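Local structure of mandalate racemase/muconate lactonizing enzyme (Unidentified, 4E4U) at residues A[165-179]-A[206-220]. The protein is a putative enzyme of the mandelate racemase/muconate lactonizing family in the enolase superfamily, whose members typically act on carboxylate substrates by abstracting an alpha proton. Residues are numbered along the deposited sequence; the frame is centred on the assembly and turned at random.
Sequences FDPAGPYTAYSGHQL and FGTHGQMVPSSAIRL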
loop_
_atom_site.group_PDB
_atom_site.type_symbol
_atom_site.label_atom_id
_atom_site.label_comp_id
_atom_site.label_asym_id
_atom_site.label_seq_id
_atom_site.Cartn_x
_atom_site.Cartn_y
_atom_site.Cartn_z
ATOM N N PHE A 165 -29.834 21.716 1.396
ATOM C CA PHE A 165 -30.661 21.718 0.182
ATOM C C PHE A 165 -30.054 20.735 -0.814
ATOM O O PHE A 165 -28.849 20.473 -0.770
ATOM C CB PHE A 165 -30.774 23.133 -0.426
ATOM C CG PHE A 165 -29.456 23.836 -0.554
ATOM C CD1 PHE A 165 -28.915 24.521 0.525
ATOM C CD2 PHE A 165 -28.746 23.796 -1.747
ATOM C CE1 PHE A 165 -27.677 25.147 0.417
ATOM C CE2 PHE A 165 -27.513 24.421 -1.863
ATOM C CZ PHE A 165 -26.980 25.100 -0.779
ATOM N N ASP A 166 -30.891 20.167 -1.685
ATOM C CA ASP A 166 -30.414 19.256 -2.731
ATOM C C ASP A 166 -30.946 19.655 -4.106
ATOM O O ASP A 166 -32.063 19.277 -4.485
ATOM C CB ASP A 166 -30.809 17.803 -2.441
ATOM C CG ASP A 166 -30.265 16.840 -3.492
ATOM O OD1 ASP A 166 -29.554 17.299 -4.408
ATOM O OD2 ASP A 166 -30.539 15.627 -3.413
ATOM N N PRO A 167 -30.141 20.409 -4.869
ATOM C CA PRO A 167 -30.545 20.856 -6.205
ATOM C C PRO A 167 -30.089 19.911 -7.325
ATOM O O PRO A 167 -30.147 20.284 -8.501
ATOM C CB PRO A 167 -29.840 22.211 -6.325
ATOM C CG PRO A 167 -28.571 22.018 -5.557
ATOM C CD PRO A 167 -28.860 21.010 -4.453
ATOM N N ALA A 168 -29.663 18.699 -6.968
ATOM C CA ALA A 168 -28.979 17.824 -7.926
ATOM C C ALA A 168 -29.880 16.859 -8.703
ATOM O O ALA A 168 -29.386 15.943 -9.360
ATOM C CB ALA A 168 -27.858 17.069 -7.244
ATOM N N GLY A 169 -31.192 17.078 -8.662
ATOM C CA GLY A 169 -32.101 16.304 -9.492
ATOM C C GLY A 169 -32.452 14.952 -8.902
ATOM O O GLY A 169 -32.040 14.622 -7.791
ATOM N N PRO A 170 -33.214 14.146 -9.648
ATOM C CA PRO A 170 -33.716 12.880 -9.108
ATOM C C PRO A 170 -32.617 11.888 -8.747
ATOM O O PRO A 170 -31.569 11.801 -9.406
ATOM C CB PRO A 170 -34.533 12.308 -10.269
ATOM C CG PRO A 170 -34.943 13.509 -11.069
ATOM C CD PRO A 170 -33.748 14.421 -10.992
ATOM N N TYR A 171 -32.869 11.146 -7.676
ATOM C CA TYR A 171 -32.099 9.955 -7.366
ATOM C C TYR A 171 -32.976 8.768 -7.737
ATOM O O TYR A 171 -34.147 8.714 -7.363
ATOM C CB TYR A 171 -31.696 9.920 -5.889
ATOM C CG TYR A 171 -32.767 10.350 -4.909
ATOM C CD1 TYR A 171 -32.952 11.691 -4.598
ATOM C CD2 TYR A 171 -33.553 9.414 -4.251
ATOM C CE1 TYR A 171 -33.910 12.088 -3.686
ATOM C CE2 TYR A 171 -34.512 9.801 -3.338
ATOM C CZ TYR A 171 -34.687 11.143 -3.058
ATOM O OH TYR A 171 -35.638 11.548 -2.149
ATOM N N THR A 172 -32.424 7.832 -8.499
ATOM C CA THR A 172 -33.245 6.788 -9.098
ATOM C C THR A 172 -32.693 5.415 -8.784
ATOM O O THR A 172 -31.587 5.284 -8.252
ATOM C CB THR A 172 -33.323 6.912 -10.639
ATOM O OG1 THR A 172 -32.172 6.294 -11.230
ATOM C CG2 THR A 172 -33.430 8.372 -11.080
ATOM N N ALA A 173 -33.455 4.390 -9.154
ATOM C CA ALA A 173 -33.043 3.006 -8.981
ATOM C C ALA A 173 -31.770 2.673 -9.754
ATOM O O ALA A 173 -31.140 1.664 -9.477
ATOM C CB ALA A 173 -34.166 2.060 -9.396
ATOM N N TYR A 174 -31.395 3.520 -10.712
ATOM C CA TYR A 174 -30.228 3.266 -11.558
ATOM C C TYR A 174 -29.058 4.180 -11.236
ATOM O O TYR A 174 -28.019 4.113 -11.892
ATOM C CB TYR A 174 -30.615 3.375 -13.041
ATOM C CG TYR A 174 -31.754 2.439 -13.364
ATOM C CD1 TYR A 174 -31.520 1.095 -13.621
ATOM C CD2 TYR A 174 -33.068 2.890 -13.372
ATOM C CE1 TYR A 174 -32.567 0.223 -13.882
ATOM C CE2 TYR A 174 -34.122 2.029 -13.636
ATOM C CZ TYR A 174 -33.869 0.700 -13.899
ATOM O OH TYR A 174 -34.912 -0.164 -14.158
ATOM N N SER A 175 -29.212 5.024 -10.221
ATOM C CA SER A 175 -28.088 5.813 -9.735
ATOM C C SER A 175 -26.972 4.857 -9.283
ATOM O O SER A 175 -27.258 3.729 -8.858
ATOM C CB SER A 175 -28.540 6.735 -8.598
ATOM O OG SER A 175 -29.424 7.730 -9.091
ATOM N N GLY A 176 -25.708 5.260 -9.382
ATOM C CA GLY A 176 -25.297 6.596 -9.779
ATOM C C GLY A 176 -25.339 6.881 -11.267
ATOM O O GLY A 176 -25.232 5.974 -12.097
ATOM N N HIS A 177 -25.487 8.160 -11.598
ATOM C CA HIS A 177 -25.462 8.608 -12.983
ATOM C C HIS A 177 -24.577 9.854 -13.106
ATOM O O HIS A 177 -23.973 10.304 -12.126
ATOM C CB HIS A 177 -26.880 8.840 -13.515
ATOM C CG HIS A 177 -27.685 9.793 -12.688
ATOM N ND1 HIS A 177 -28.685 9.377 -11.840
ATOM C CD2 HIS A 177 -27.617 11.138 -12.567
ATOM C CE1 HIS A 177 -29.216 10.431 -11.242
ATOM N NE2 HIS A 177 -28.583 11.512 -11.666
ATOM N N GLN A 178 -24.483 10.397 -14.311
ATOM C CA GLN A 178 -23.597 11.527 -14.582
ATOM C C GLN A 178 -24.445 12.780 -14.798
ATOM O O GLN A 178 -25.149 12.891 -15.806
ATOM C CB GLN A 178 -22.732 11.215 -15.810
ATOM C CG GLN A 178 -21.711 12.289 -16.182
ATOM C CD GLN A 178 -20.396 12.224 -15.400
ATOM O OE1 GLN A 178 -19.836 13.265 -15.046
ATOM N NE2 GLN A 178 -19.874 11.017 -15.178
ATOM N N LEU A 179 -24.392 13.717 -13.851
ATOM C CA LEU A 179 -25.227 14.918 -13.930
ATOM C C LEU A 179 -24.947 15.722 -15.190
ATOM O O LEU A 179 -23.798 15.892 -15.592
ATOM C CB LEU A 179 -24.996 15.833 -12.727
ATOM C CG LEU A 179 -25.251 15.239 -11.348
ATOM C CD1 LEU A 179 -24.993 16.297 -10.282
ATOM C CD2 LEU A 179 -26.665 14.687 -11.238
ATOM N N PHE A 206 -24.545 20.692 1.459
ATOM C CA PHE A 206 -24.993 20.280 0.142
ATOM C C PHE A 206 -25.559 18.869 0.262
ATOM O O PHE A 206 -24.810 17.893 0.344
ATOM C CB PHE A 206 -23.870 20.377 -0.894
ATOM C CG PHE A 206 -24.372 20.407 -2.298
ATOM C CD1 PHE A 206 -24.778 21.601 -2.881
ATOM C CD2 PHE A 206 -24.476 19.235 -3.024
ATOM C CE1 PHE A 206 -25.257 21.620 -4.171
ATOM C CE2 PHE A 206 -24.953 19.248 -4.313
ATOM C CZ PHE A 206 -25.345 20.438 -4.889
ATOM N N GLY A 207 -26.885 18.785 0.315
ATOM C CA GLY A 207 -27.562 17.593 0.794
ATOM C C GLY A 207 -27.962 16.586 -0.258
ATOM O O GLY A 207 -29.116 16.143 -0.299
ATOM N N THR A 208 -27.004 16.206 -1.095
ATOM C CA THR A 208 -27.238 15.215 -2.139
ATOM C C THR A 208 -27.667 13.856 -1.573
ATOM O O THR A 208 -27.517 13.584 -0.368
ATOM C CB THR A 208 -26.009 15.093 -3.063
ATOM O OG1 THR A 208 -24.851 15.622 -2.398
ATOM C CG2 THR A 208 -26.235 15.910 -4.317
ATOM N N HIS A 209 -28.206 13.021 -2.457
ATOM C CA HIS A 209 -28.848 11.750 -2.110
ATOM C C HIS A 209 -28.245 10.583 -2.913
ATOM O O HIS A 209 -28.958 9.665 -3.321
ATOM C CB HIS A 209 -30.352 11.817 -2.416
ATOM C CG HIS A 209 -31.151 12.643 -1.453
ATOM N ND1 HIS A 209 -31.278 14.008 -1.560
ATOM C CD2 HIS A 209 -31.910 12.276 -0.389
ATOM C CE1 HIS A 209 -32.062 14.456 -0.595
ATOM N NE2 HIS A 209 -32.457 13.426 0.129
ATOM N N GLY A 210 -26.942 10.618 -3.168
ATOM C CA GLY A 210 -26.306 9.539 -3.905
ATOM C C GLY A 210 -26.685 9.466 -5.370
ATOM O O GLY A 210 -26.690 8.376 -5.944
ATOM N N GLN A 211 -26.970 10.611 -5.986
ATOM C CA GLN A 211 -27.360 10.633 -7.396
ATOM C C GLN A 211 -26.245 10.172 -8.324
ATOM O O GLN A 211 -26.513 9.653 -9.403
ATOM C CB GLN A 211 -27.759 12.048 -7.838
ATOM C CG GLN A 211 -29.113 12.540 -7.371
ATOM C CD GLN A 211 -29.043 13.284 -6.058
ATOM O OE1 GLN A 211 -28.140 13.062 -5.248
ATOM N NE2 GLN A 211 -30.012 14.164 -5.829
ATOM N N MET A 212 -25.001 10.375 -7.904
ATOM C CA MET A 212 -23.870 10.398 -8.824
ATOM C C MET A 212 -22.955 9.189 -8.779
ATOM O O MET A 212 -22.785 8.559 -7.734
ATOM C CB MET A 212 -23.020 11.639 -8.532
ATOM C CG MET A 212 -23.685 12.927 -8.953
ATOM S SD MET A 212 -23.075 14.351 -8.078
ATOM C CE MET A 212 -23.886 14.060 -6.519
ATOM N N VAL A 213 -22.346 8.897 -9.923
ATOM C CA VAL A 213 -21.122 8.105 -9.938
ATOM C C VAL A 213 -19.977 9.020 -9.465
ATOM O O VAL A 213 -20.079 10.247 -9.539
ATOM C CB VAL A 213 -20.820 7.527 -11.339
ATOM C CG1 VAL A 213 -21.917 6.570 -11.766
ATOM C CG2 VAL A 213 -20.627 8.638 -12.380
ATOM N N PRO A 214 -18.882 8.436 -8.954
ATOM C CA PRO A 214 -17.806 9.277 -8.410
ATOM C C PRO A 214 -17.244 10.306 -9.387
ATOM O O PRO A 214 -16.935 11.416 -8.965
ATOM C CB PRO A 214 -16.722 8.268 -7.988
ATOM C CG PRO A 214 -17.178 6.943 -8.473
ATOM C CD PRO A 214 -18.652 7.005 -8.703
ATOM N N SER A 215 -17.130 9.976 -10.667
ATOM C CA SER A 215 -16.547 10.938 -11.598
ATOM C C SER A 215 -17.421 12.195 -11.722
ATOM O O SER A 215 -16.911 13.313 -11.900
ATOM C CB SER A 215 -16.294 10.299 -12.967
ATOM O OG SER A 215 -17.513 10.034 -13.635
ATOM N N SER A 216 -18.732 12.011 -11.612
ATOM C CA SER A 216 -19.679 13.123 -11.657
ATOM C C SER A 216 -19.650 13.917 -10.360
ATOM O O SER A 216 -19.656 15.152 -10.376
ATOM C CB SER A 216 -21.085 12.601 -11.948
ATOM O OG SER A 216 -22.046 13.643 -11.964
ATOM N N ALA A 217 -19.605 13.213 -9.230
ATOM C CA ALA A 217 -19.483 13.873 -7.931
ATOM C C ALA A 217 -18.237 14.749 -7.859
ATOM O O ALA A 217 -18.264 15.834 -7.284
ATOM C CB ALA A 217 -19.490 12.856 -6.804
ATOM N N ILE A 218 -17.140 14.281 -8.440
ATOM C CA ILE A 218 -15.910 15.067 -8.466
ATOM C C ILE A 218 -16.056 16.329 -9.326
ATOM O O ILE A 218 -15.642 17.426 -8.912
ATOM C CB ILE A 218 -14.707 14.188 -8.893
ATOM C CG1 ILE A 218 -14.396 13.195 -7.768
ATOM C CG2 ILE A 218 -13.480 15.039 -9.233
ATOM C CD1 ILE A 218 -13.489 12.063 -8.197
ATOM N N ARG A 219 -16.663 16.197 -10.506
ATOM C CA ARG A 219 -16.960 17.368 -11.341
ATOM C C ARG A 219 -17.796 18.389 -10.569
ATOM O O ARG A 219 -17.524 19.590 -10.609
ATOM C CB ARG A 219 -17.677 16.967 -12.636
ATOM C CG ARG A 219 -16.763 16.329 -13.669
ATOM C CD ARG A 219 -17.536 15.910 -14.901
ATOM N NE ARG A 219 -18.118 17.043 -15.622
ATOM C CZ ARG A 219 -19.093 16.933 -16.518
ATOM N NH1 ARG A 219 -19.611 15.742 -16.802
ATOM N NH2 ARG A 219 -19.555 18.014 -17.130
ATOM N N LEU A 220 -18.796 17.902 -9.838
ATOM C CA LEU A 220 -19.661 18.787 -9.065
ATOM C C LEU A 220 -18.885 19.448 -7.929
ATOM O O LEU A 220 -18.984 20.655 -7.718
ATOM C CB LEU A 220 -20.868 18.022 -8.519
ATOM C CG LEU A 220 -21.791 18.834 -7.601
ATOM C CD1 LEU A 220 -22.285 20.114 -8.278
ATOM C CD2 LEU A 220 -22.966 17.968 -7.136
HETATM O O HOH W 1 -21.449 15.348 -14.019
HETATM O O HOH W 2 -22.274 15.741 -17.838
#
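Asp-166 has CG opposite its backbone N (chi1 -178°), which brings OD2 against the side chains of His-209 and Gln-211, while the Gln-211 chain, bent at chi2, brings its amide in from the opposite direction. OD2 of Asp-166 accepts two hydrogen bonds: His-209 ND1 arrives on its anti side at 2.6 Å, with ring and carboxylate nearly coplanar, and Gln-211 NE2 takes the syn lone pair at 2.9 Å, its amide almost perpendicular to the carboxylate. The same NE2 donates a nearly straight hydrogen bond to Gly-169 O (2.9 Å), and Gln-211 OE1 accepts from His-209 N. Tyr-171 lies over one face of the His-209 imidazole in an offset stack, centroids 4.6 Å apart; Phe-82 of one neighbouring subunit meets both rings. These loops follow adjacent parallel strands, 162-165 and 203-206, at the C-terminal end of the family's TIM-like barrel, where Gly-207 N donates to Phe-165 O. Farther along, His-177 N hydrogen-bonds Gln-211 O, which sits 3.2 Å above the centre of the His-177 ring. At helix 214-224, Gln-178 NE2 donates to Ser-215 OG (3.0 Å) and to Gln-305 of a different neighbouring subunit; its OE1 accepts from Arg-219 NH1, whose guanidinium also salt-bridges Asp-203 and Asp-228 of that same subunit.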